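Local coordinates for protein similar to metal-dependent hydrolase (PDB 3ESH) that probably acts as a metal-dependent hydrolase of the metallo-beta-lactamase superfamily, at residues K34-N37 / Q43-L46; P47-L52 / I271-L276; A115-Q120 / G158-K163; W138-A143 / S150-K155. One frame throughout, in Å; residues are numbered along the deposited sequence.

Interaction 1 (K34-N37 / Q43-L46); sequences KQYN and QINL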
# COMPACT_ATOMS: atom_id res chain seq x y z
N LYS A 34 6.28 20.61 33.70
CA LYS A 34 5.32 21.50 34.32
C LYS A 34 3.90 20.95 34.19
O LYS A 34 2.99 21.42 34.86
CB LYS A 34 5.40 22.89 33.67
CG LYS A 34 6.69 23.63 33.99
CD LYS A 34 6.80 24.97 33.27
CE LYS A 34 8.16 25.60 33.57
NZ LYS A 34 8.45 26.77 32.69
N GLN A 35 3.71 19.96 33.32
CA GLN A 35 2.38 19.35 33.13
C GLN A 35 2.25 18.00 33.85
O GLN A 35 1.14 17.55 34.14
CB GLN A 35 2.10 19.16 31.64
CG GLN A 35 2.20 20.41 30.80
CD GLN A 35 1.32 21.55 31.30
OE1 GLN A 35 0.14 21.35 31.62
NE2 GLN A 35 1.89 22.75 31.35
N TYR A 36 3.38 17.35 34.14
CA TYR A 36 3.37 16.06 34.80
C TYR A 36 4.64 16.00 35.64
O TYR A 36 5.69 16.43 35.18
CB TYR A 36 3.36 14.92 33.77
CG TYR A 36 2.64 13.67 34.24
CD1 TYR A 36 1.29 13.51 34.03
CD2 TYR A 36 3.32 12.67 34.96
CE1 TYR A 36 0.60 12.40 34.51
CE2 TYR A 36 2.65 11.57 35.45
CZ TYR A 36 1.29 11.44 35.22
OH TYR A 36 0.61 10.35 35.71
N ASN A 37 4.56 15.44 36.84
CA ASN A 37 5.74 15.38 37.71
C ASN A 37 6.70 14.24 37.45
O ASN A 37 6.27 13.11 37.18
CB ASN A 37 5.30 15.33 39.18
CG ASN A 37 4.47 16.54 39.59
OD1 ASN A 37 3.30 16.68 39.20
ND2 ASN A 37 5.08 17.43 40.38
N GLN A 43 11.79 9.79 35.88
CA GLN A 43 10.65 8.89 35.77
C GLN A 43 9.39 9.56 36.27
O GLN A 43 9.43 10.27 37.27
CB GLN A 43 10.87 7.64 36.63
CG GLN A 43 12.26 7.01 36.55
CD GLN A 43 12.41 5.83 37.49
OE1 GLN A 43 12.34 5.98 38.71
NE2 GLN A 43 12.61 4.64 36.94
N ILE A 44 8.27 9.36 35.57
CA ILE A 44 6.99 9.91 36.01
C ILE A 44 6.16 8.71 36.44
O ILE A 44 6.33 7.61 35.91
CB ILE A 44 6.25 10.69 34.90
CG1 ILE A 44 5.76 9.74 33.81
CG2 ILE A 44 7.17 11.79 34.35
CD1 ILE A 44 4.81 10.38 32.81
N ASN A 45 5.26 8.92 37.40
CA ASN A 45 4.45 7.83 37.91
C ASN A 45 3.21 7.56 37.09
O ASN A 45 2.37 8.43 36.90
CB ASN A 45 4.03 8.13 39.35
CG ASN A 45 3.44 6.92 40.03
OD1 ASN A 45 4.12 5.90 40.18
ND2 ASN A 45 2.17 7.00 40.42
N LEU A 46 3.09 6.32 36.61
CA LEU A 46 1.96 5.92 35.79
C LEU A 46 1.18 4.74 36.34
O LEU A 46 1.60 3.58 36.21
CB LEU A 46 2.41 5.56 34.38
CG LEU A 46 3.00 6.64 33.46
CD1 LEU A 46 3.49 5.96 32.21
CD2 LEU A 46 1.95 7.71 33.13
O HOH W 1 4.64 11.59 38.43
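The small antiparallel sheet of strands 15-19 and 43-47 has a loop folded against it here. Tyr36 and Asn37, in the loop after helix 29-32, meet Ile44, Asn45 and Leu46 of strand 43-47. On the other edge of that strand, Ile44 and Leu46 pair with Met18 and Thr16. Tyr36 reaches across with its hydroxyl. Its OH donates to Asn45 O at 2.9 Å. The C=O...O angle is 164°, so the hydroxyl sits nearly in line with the carbonyl bond, and the acceptor lies at the edge of the ring, near its plane. The same hydroxyl is also hydrogen-bonded to the backbone N of Glu253. Two backbone groups therefore hold the end of this buried ring. The CD2-CE2 side of the ring meets Ile44, whose side chain crosses that of Tyr36 at about a right angle. Ile44 CD1 approaches Tyr36 CD2 obliquely, at 3.5 Å. Ile44 CG1 lies between the backbone N and the carbonyl carbon (chi1 69°), and the extended chi2 carries CD1 on to the ring. Leu46 adds a looser touch, with CD2 3.9 Å from Tyr36 OH.

The backbones do not pair directly. Asn37 O stays 4.3 Å from Asn45 N. Asn37 O also faces Ile44 CG2, and the CA-H of Ile44 points to it in a weak contact (132° at the hydrogen). A water bridges the two backbones, donating to Asn37 O at 2.6 Å and accepting from Asn45 N at 2.9 Å.

Interaction 2 (P47-L52 / I271-L276); sequences PTHPIL and ILRETL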
# COMPACT_ATOMS: atom_id res chain seq x y z
N PRO A 47 0.03 5.00 36.97
CA PRO A 47 -0.77 3.91 37.50
C PRO A 47 -1.21 3.01 36.33
O PRO A 47 -1.33 3.46 35.19
CB PRO A 47 -1.99 4.61 38.11
CG PRO A 47 -1.45 5.94 38.49
CD PRO A 47 -0.54 6.31 37.34
N THR A 48 -1.43 1.73 36.63
CA THR A 48 -1.93 0.79 35.63
C THR A 48 -3.24 0.31 36.26
O THR A 48 -3.30 -0.76 36.86
CB THR A 48 -0.95 -0.39 35.42
OG1 THR A 48 -0.77 -1.09 36.66
CG2 THR A 48 0.40 0.10 34.92
N HIS A 49 -4.27 1.15 36.14
CA HIS A 49 -5.59 0.88 36.73
C HIS A 49 -6.68 0.49 35.73
O HIS A 49 -7.23 1.33 35.03
CB HIS A 49 -6.08 2.10 37.53
CG HIS A 49 -5.21 2.46 38.70
ND1 HIS A 49 -4.25 1.62 39.21
CD2 HIS A 49 -5.18 3.58 39.46
CE1 HIS A 49 -3.65 2.22 40.23
NE2 HIS A 49 -4.20 3.41 40.40
N PRO A 50 -7.00 -0.81 35.65
CA PRO A 50 -8.05 -1.21 34.70
C PRO A 50 -9.38 -0.50 34.94
O PRO A 50 -9.66 -0.04 36.04
CB PRO A 50 -8.12 -2.71 34.90
CG PRO A 50 -6.69 -3.05 35.17
CD PRO A 50 -6.31 -1.99 36.18
N ILE A 51 -10.21 -0.42 33.90
CA ILE A 51 -11.50 0.23 34.00
C ILE A 51 -12.63 -0.77 34.06
O ILE A 51 -12.89 -1.49 33.10
CB ILE A 51 -11.70 1.18 32.79
CG1 ILE A 51 -10.60 2.24 32.79
CG2 ILE A 51 -13.09 1.81 32.83
CD1 ILE A 51 -10.65 3.20 31.62
N LEU A 52 -13.32 -0.81 35.20
CA LEU A 52 -14.45 -1.71 35.39
C LEU A 52 -15.72 -1.10 34.82
O LEU A 52 -16.11 -0.00 35.20
CB LEU A 52 -14.67 -2.01 36.88
CG LEU A 52 -15.92 -2.82 37.23
CD1 LEU A 52 -15.90 -4.15 36.50
CD2 LEU A 52 -15.99 -3.04 38.74
N ILE A 271 -12.37 14.33 37.46
CA ILE A 271 -12.73 13.38 38.51
C ILE A 271 -11.42 12.82 39.07
O ILE A 271 -10.68 12.13 38.36
CB ILE A 271 -13.59 12.24 37.97
CG1 ILE A 271 -14.98 12.78 37.60
CG2 ILE A 271 -13.72 11.14 39.02
CD1 ILE A 271 -15.97 11.70 37.19
N LEU A 272 -11.15 13.13 40.33
CA LEU A 272 -9.91 12.68 40.96
C LEU A 272 -9.79 11.17 41.13
O LEU A 272 -10.78 10.46 41.29
CB LEU A 272 -9.74 13.39 42.31
CG LEU A 272 -9.57 14.92 42.23
CD1 LEU A 272 -9.27 15.49 43.61
CD2 LEU A 272 -8.43 15.26 41.27
N ARG A 273 -8.56 10.69 41.07
CA ARG A 273 -8.27 9.27 41.22
C ARG A 273 -7.78 9.02 42.65
O ARG A 273 -6.59 9.08 42.94
CB ARG A 273 -7.19 8.86 40.21
CG ARG A 273 -6.40 7.62 40.56
CD ARG A 273 -5.71 7.05 39.33
NE ARG A 273 -6.58 6.06 38.70
CZ ARG A 273 -6.79 5.95 37.40
NH1 ARG A 273 -6.18 6.77 36.54
NH2 ARG A 273 -7.62 5.02 36.96
N GLU A 274 -8.74 8.76 43.53
CA GLU A 274 -8.44 8.50 44.94
C GLU A 274 -7.87 7.09 45.13
O GLU A 274 -8.61 6.15 45.43
CB GLU A 274 -9.71 8.67 45.78
CG GLU A 274 -9.72 9.91 46.67
CD GLU A 274 -9.65 11.21 45.88
OE1 GLU A 274 -10.60 11.50 45.13
OE2 GLU A 274 -8.64 11.93 46.01
N THR A 275 -6.56 6.96 44.94
CA THR A 275 -5.89 5.68 45.08
C THR A 275 -5.37 5.52 46.51
O THR A 275 -4.63 6.36 47.02
CB THR A 275 -4.70 5.56 44.10
OG1 THR A 275 -5.14 5.86 42.77
CG2 THR A 275 -4.14 4.15 44.12
N LEU A 276 -5.79 4.42 47.15
CA LEU A 276 -5.37 4.12 48.52
C LEU A 276 -3.88 3.79 48.56
O LEU A 276 -3.37 3.05 47.70
CB LEU A 276 -6.17 2.93 49.06
CG LEU A 276 -7.62 3.16 49.51
CD1 LEU A 276 -8.42 3.90 48.44
CD2 LEU A 276 -8.25 1.82 49.82
O HOH W 2 -8.25 3.54 35.05
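Arg273 brings its guanidinium to the edge of the His49 ring, with NE only 2.9 Å from CD2. This is a short approach between a nitrogen and a ring carbon, and it is not a hydrogen bond. NE lies near the plane of the imidazole, while the two flat groups are turned 73° apart. The guanidinium thus presents a face to the ring edge. Arg273 NH2 reaches back beside His49 CB, at 3.4 Å. The arginine chain bends at chi3 (-92°), which swings the guanidinium across the edge of the ring. Pro47 covers one face of the imidazole: its CB stands 3.4 Å above the ring centre. The side chains of Thr275 and His49 approach each other from opposite directions. Thr275 OG1 is 3.5 Å from His49 NE2, near the ring plane, a long polar approach.

Arg273 and Thr275 flank Glu274, the centre of an inverse gamma turn, and both meet the histidine. The closing bond of the turn, Thr275 N to Arg273 O, is weak. A water is modelled between His49 O and Arg273 NH2, but both distances are improbably short and the bridge is doubtful. The firm polar partner of Arg273 is Asp252 O, bonded to NH1. Tyr10 adds a cation-pi contact.

The contact is buried and joins the two seven-stranded mixed sheets of the metallo-beta-lactamase sandwich. His49 lies just before strand 51-54, in the sheet that also holds strands 6-10 and 59-61. Arg273 follows strand 269-272, the outermost strand of the second sheet, whose neighbour there is strand 255-259.

Interaction 3 (A115-Q120 / G158-K163); sequences AGLTDQ and GDYSNK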
# COMPACT_ATOMS: atom_id res chain seq x y z
N ALA A 115 0.05 -7.86 31.53
CA ALA A 115 0.68 -8.75 32.51
C ALA A 115 -0.29 -9.36 33.51
O ALA A 115 -0.12 -10.51 33.94
CB ALA A 115 1.78 -8.02 33.24
N GLY A 116 -1.30 -8.60 33.90
CA GLY A 116 -2.27 -9.09 34.86
C GLY A 116 -3.35 -10.00 34.29
O GLY A 116 -4.36 -10.24 34.94
N LEU A 117 -3.14 -10.49 33.07
CA LEU A 117 -4.12 -11.38 32.44
C LEU A 117 -4.04 -12.82 32.93
O LEU A 117 -5.03 -13.55 32.89
CB LEU A 117 -3.97 -11.36 30.91
CG LEU A 117 -4.66 -10.20 30.18
CD1 LEU A 117 -4.44 -10.32 28.67
CD2 LEU A 117 -6.15 -10.22 30.52
N THR A 118 -2.87 -13.23 33.40
CA THR A 118 -2.69 -14.57 33.90
C THR A 118 -1.82 -14.55 35.14
O THR A 118 -1.14 -13.56 35.41
CB THR A 118 -1.97 -15.46 32.88
OG1 THR A 118 -0.62 -15.00 32.71
CG2 THR A 118 -2.69 -15.45 31.54
N ASP A 119 -1.86 -15.62 35.92
CA ASP A 119 -1.02 -15.72 37.09
C ASP A 119 0.17 -16.51 36.57
O ASP A 119 0.30 -16.72 35.38
CB ASP A 119 -1.72 -16.54 38.20
CG ASP A 119 -2.29 -17.87 37.69
OD1 ASP A 119 -1.58 -18.59 36.98
OD2 ASP A 119 -3.45 -18.20 38.02
N GLN A 120 1.06 -16.89 37.47
CA GLN A 120 2.25 -17.68 37.05
C GLN A 120 1.81 -19.06 36.60
O GLN A 120 0.88 -19.64 37.18
CB GLN A 120 3.18 -17.84 38.18
CG GLN A 120 3.25 -16.56 38.87
CD GLN A 120 2.73 -16.71 40.25
OE1 GLN A 120 1.52 -17.01 40.48
NE2 GLN A 120 3.63 -16.52 41.23
N GLY A 158 -1.44 -17.28 27.73
CA GLY A 158 -2.20 -18.10 28.66
C GLY A 158 -3.63 -18.49 28.33
O GLY A 158 -4.21 -18.04 27.35
N ASP A 159 -4.17 -19.35 29.19
CA ASP A 159 -5.54 -19.90 29.12
C ASP A 159 -6.60 -18.99 28.54
O ASP A 159 -7.50 -19.46 27.86
CB ASP A 159 -6.03 -20.33 30.51
CG ASP A 159 -5.45 -21.64 30.95
OD1 ASP A 159 -4.22 -21.80 30.89
OD2 ASP A 159 -6.24 -22.51 31.37
N TYR A 160 -6.50 -17.71 28.86
CA TYR A 160 -7.48 -16.74 28.37
C TYR A 160 -7.56 -16.84 26.86
O TYR A 160 -8.63 -16.66 26.29
CB TYR A 160 -7.11 -15.32 28.80
CG TYR A 160 -5.80 -14.79 28.25
CD1 TYR A 160 -5.71 -14.27 26.96
CD2 TYR A 160 -4.65 -14.82 29.02
CE1 TYR A 160 -4.50 -13.79 26.46
CE2 TYR A 160 -3.44 -14.35 28.54
CZ TYR A 160 -3.37 -13.84 27.26
OH TYR A 160 -2.17 -13.36 26.80
N SER A 161 -6.44 -17.15 26.22
CA SER A 161 -6.43 -17.26 24.77
C SER A 161 -7.44 -18.28 24.27
O SER A 161 -7.66 -18.39 23.08
CB SER A 161 -5.03 -17.63 24.26
OG SER A 161 -4.76 -19.00 24.45
N ASN A 162 -8.07 -19.02 25.19
CA ASN A 162 -9.08 -20.02 24.82
C ASN A 162 -10.36 -19.34 24.37
O ASN A 162 -10.98 -19.76 23.41
CB ASN A 162 -9.39 -20.96 26.00
CG ASN A 162 -8.29 -21.97 26.26
OD1 ASN A 162 -7.83 -22.66 25.35
ND2 ASN A 162 -7.85 -22.06 27.52
N LYS A 163 -10.76 -18.29 25.08
CA LYS A 163 -11.98 -17.57 24.76
C LYS A 163 -11.65 -16.24 24.07
O LYS A 163 -12.31 -15.22 24.30
CB LYS A 163 -12.80 -17.32 26.03
CG LYS A 163 -13.11 -18.58 26.81
CD LYS A 163 -14.27 -18.36 27.75
CE LYS A 163 -14.52 -19.58 28.62
NZ LYS A 163 -13.33 -19.89 29.49
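Gly158 O takes two donors from Ser161: the backbone N at 2.7 Å and, weakly, the hydroxyl OG at 3.1 Å. This carbonyl also lies 3.6 Å above one face of the Tyr160 ring, toward its rim. Leu117 covers the opposite face. Its CD1 is 4.1 Å from the ring centroid and 17° off the normal, a CH-pi contact. Thr118 closes in from the edge. Its CG2 lies near the ring plane, 3.3 Å from Tyr160 CD2, and also rests on Gly158 CA. The tyrosine is thus enclosed on both faces and at one edge.

In the fold, these are two loops of the metallo-beta-lactamase domain. One follows helix 111-114. The other makes a short 3-10 turn at 160-162 and leads into strand 164-167, the outermost strand of its sheet. Tyr160 also meets the His131 ring, with the planes only about 15° apart.

Thr118 splits its two branches. With chi1 at 67°, OG1 lies between the backbone N and the carbonyl carbon, where it bonds Lys70 NZ, and CG2 is left for the ring. Tyr160 OH is bonded to Asn156 O, just before its own segment.

Interaction 4 (W138-A143 / S150-K155); sequences WHEFIA and STYWDK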
# COMPACT_ATOMS: atom_id res chain seq x y z
N TRP A 138 -2.82 -8.64 18.25
CA TRP A 138 -2.59 -10.00 18.71
C TRP A 138 -1.45 -10.69 17.95
O TRP A 138 -0.58 -11.35 18.54
CB TRP A 138 -3.88 -10.80 18.59
CG TRP A 138 -3.73 -12.21 18.98
CD1 TRP A 138 -3.68 -13.29 18.14
CD2 TRP A 138 -3.49 -12.72 20.30
NE1 TRP A 138 -3.40 -14.43 18.86
CE2 TRP A 138 -3.28 -14.11 20.18
CE3 TRP A 138 -3.42 -12.12 21.57
CZ2 TRP A 138 -3.01 -14.92 21.29
CZ3 TRP A 138 -3.15 -12.93 22.68
CH2 TRP A 138 -2.94 -14.31 22.53
N HIS A 139 -1.46 -10.53 16.62
CA HIS A 139 -0.43 -11.12 15.75
C HIS A 139 0.96 -10.65 16.13
O HIS A 139 1.92 -11.43 16.15
CB HIS A 139 -0.68 -10.76 14.28
CG HIS A 139 -1.82 -11.48 13.65
ND1 HIS A 139 -2.26 -11.20 12.37
CD2 HIS A 139 -2.61 -12.48 14.11
CE1 HIS A 139 -3.27 -12.00 12.07
NE2 HIS A 139 -3.50 -12.79 13.11
N GLU A 140 1.10 -9.36 16.42
CA GLU A 140 2.40 -8.85 16.80
C GLU A 140 2.73 -9.28 18.23
O GLU A 140 3.89 -9.51 18.58
CB GLU A 140 2.47 -7.33 16.65
CG GLU A 140 3.81 -6.77 17.15
CD GLU A 140 4.07 -5.33 16.75
OE1 GLU A 140 3.10 -4.58 16.53
OE2 GLU A 140 5.26 -4.95 16.66
N PHE A 141 1.70 -9.37 19.06
CA PHE A 141 1.91 -9.77 20.44
C PHE A 141 2.61 -11.14 20.52
O PHE A 141 3.50 -11.34 21.36
CB PHE A 141 0.57 -9.85 21.18
CG PHE A 141 0.65 -10.57 22.48
CD1 PHE A 141 1.42 -10.06 23.52
CD2 PHE A 141 -0.01 -11.79 22.65
CE1 PHE A 141 1.53 -10.75 24.73
CE2 PHE A 141 0.10 -12.49 23.86
CZ PHE A 141 0.87 -11.97 24.90
N ILE A 142 2.23 -12.07 19.65
CA ILE A 142 2.83 -13.39 19.66
C ILE A 142 4.04 -13.48 18.74
O ILE A 142 4.81 -14.42 18.83
CB ILE A 142 1.83 -14.51 19.27
CG1 ILE A 142 1.31 -14.29 17.86
CG2 ILE A 142 0.67 -14.55 20.27
CD1 ILE A 142 0.38 -15.38 17.39
N ALA A 143 4.19 -12.50 17.86
CA ALA A 143 5.33 -12.45 16.93
C ALA A 143 5.91 -11.03 16.94
O ALA A 143 5.85 -10.32 15.95
CB ALA A 143 4.89 -12.83 15.51
N SER A 150 10.50 -5.95 23.68
CA SER A 150 10.65 -5.41 25.03
C SER A 150 9.34 -5.27 25.83
O SER A 150 9.37 -5.26 27.05
CB SER A 150 11.40 -4.07 24.98
OG SER A 150 10.69 -3.11 24.24
N THR A 151 8.19 -5.16 25.16
CA THR A 151 6.92 -5.08 25.90
C THR A 151 5.95 -6.24 25.64
O THR A 151 5.08 -6.50 26.46
CB THR A 151 6.17 -3.73 25.68
OG1 THR A 151 6.10 -3.42 24.28
CG2 THR A 151 6.88 -2.61 26.42
N TYR A 152 6.09 -6.92 24.51
CA TYR A 152 5.25 -8.08 24.22
C TYR A 152 6.02 -9.27 24.75
O TYR A 152 7.04 -9.66 24.18
CB TYR A 152 5.05 -8.25 22.73
CG TYR A 152 4.21 -7.17 22.09
CD1 TYR A 152 3.00 -6.78 22.65
CD2 TYR A 152 4.58 -6.58 20.89
CE1 TYR A 152 2.18 -5.85 22.03
CE2 TYR A 152 3.77 -5.65 20.25
CZ TYR A 152 2.57 -5.28 20.83
OH TYR A 152 1.77 -4.33 20.24
N TRP A 153 5.55 -9.85 25.86
CA TRP A 153 6.24 -10.97 26.48
C TRP A 153 5.52 -12.30 26.37
O TRP A 153 4.31 -12.35 26.58
CB TRP A 153 6.45 -10.70 27.98
CG TRP A 153 7.03 -9.36 28.33
CD1 TRP A 153 7.82 -8.56 27.56
CD2 TRP A 153 6.95 -8.72 29.61
NE1 TRP A 153 8.25 -7.48 28.27
CE2 TRP A 153 7.73 -7.56 29.54
CE3 TRP A 153 6.31 -9.03 30.81
CZ2 TRP A 153 7.89 -6.69 30.63
CZ3 TRP A 153 6.46 -8.18 31.89
CH2 TRP A 153 7.25 -7.02 31.79
N ASP A 154 6.27 -13.35 26.04
CA ASP A 154 5.73 -14.71 25.93
C ASP A 154 5.14 -15.03 27.30
O ASP A 154 4.10 -15.67 27.43
CB ASP A 154 6.85 -15.72 25.65
CG ASP A 154 7.37 -15.65 24.23
OD1 ASP A 154 8.50 -16.12 23.98
OD2 ASP A 154 6.64 -15.13 23.37
N LYS A 155 5.85 -14.55 28.32
CA LYS A 155 5.46 -14.74 29.70
C LYS A 155 4.02 -14.33 29.99
O LYS A 155 3.46 -14.70 31.02
CB LYS A 155 6.43 -13.96 30.58
CG LYS A 155 6.21 -14.13 32.06
CD LYS A 155 7.42 -13.63 32.84
CE LYS A 155 7.63 -12.14 32.70
NZ LYS A 155 8.71 -11.70 33.62
O HOH W 3 0.18 -3.98 17.31
O HOH W 4 4.67 -12.89 23.26
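Tyr152 lays one face of its ring over the helix backbone at Glu140 and Phe141. Phe141 CA sits 4.0 Å from the ring centroid, 18° off the normal, as a CH-pi contact. On the rim, Glu140 CG packs 3.3 Å from Tyr152 CE2. The glutamate chain is extended and crosses the tyrosine at about a right angle. Its carboxylate is tilted 48° to the ring, with OE2 near the ring plane at the edge.

Phe141 turns its own edge to the tyrosine, CD1 to CD1 at 3.7 Å. Its CG is anti to the backbone N (chi1 165°), which carries the ring along the loop to Trp153 O, 3.7 Å from CE1.

The polar ends have other partners. Tyr152 OH is bonded to Glu137 OE2, and Glu140 OE2 to Ser148 OG. A water donates to Glu140 OE1 at 3.1 Å and weakly to Tyr152 OH. Within the loop, Trp153 NE1 bonds Ser150 O at 2.8 Å.

Helix 135-142 thus backs a loop that reaches a possible metal site. Tyr152 meets the ring of His110, part of the His-X-His-X-Asp-His sequence that binds metal in relatives of this superfamily.

In the fold
Interactions 3 and 4 form one cluster, with centres about 13 Å apart. They join mainly through Tyr160, whose OH is 3.8 Å from Phe141 CE2 and whose CE1 packs on Trp138 CZ3. Along the chain interaction 4 lies inside the loop closed by interaction 3, which lies inside the loop closed by interaction 2. Interactions 1 and 2 follow each other in sequence, with centres about 16 Å apart, but otherwise do not touch. Interactions 1 and 3 lie on opposite sides of the chain's centre, about 31 Å apart between centres. A possible metal site is unoccupied in the model: Tyr152 of interaction 4 touches residues of it, and Leu46 of interaction 1 lies near those residues without touching them.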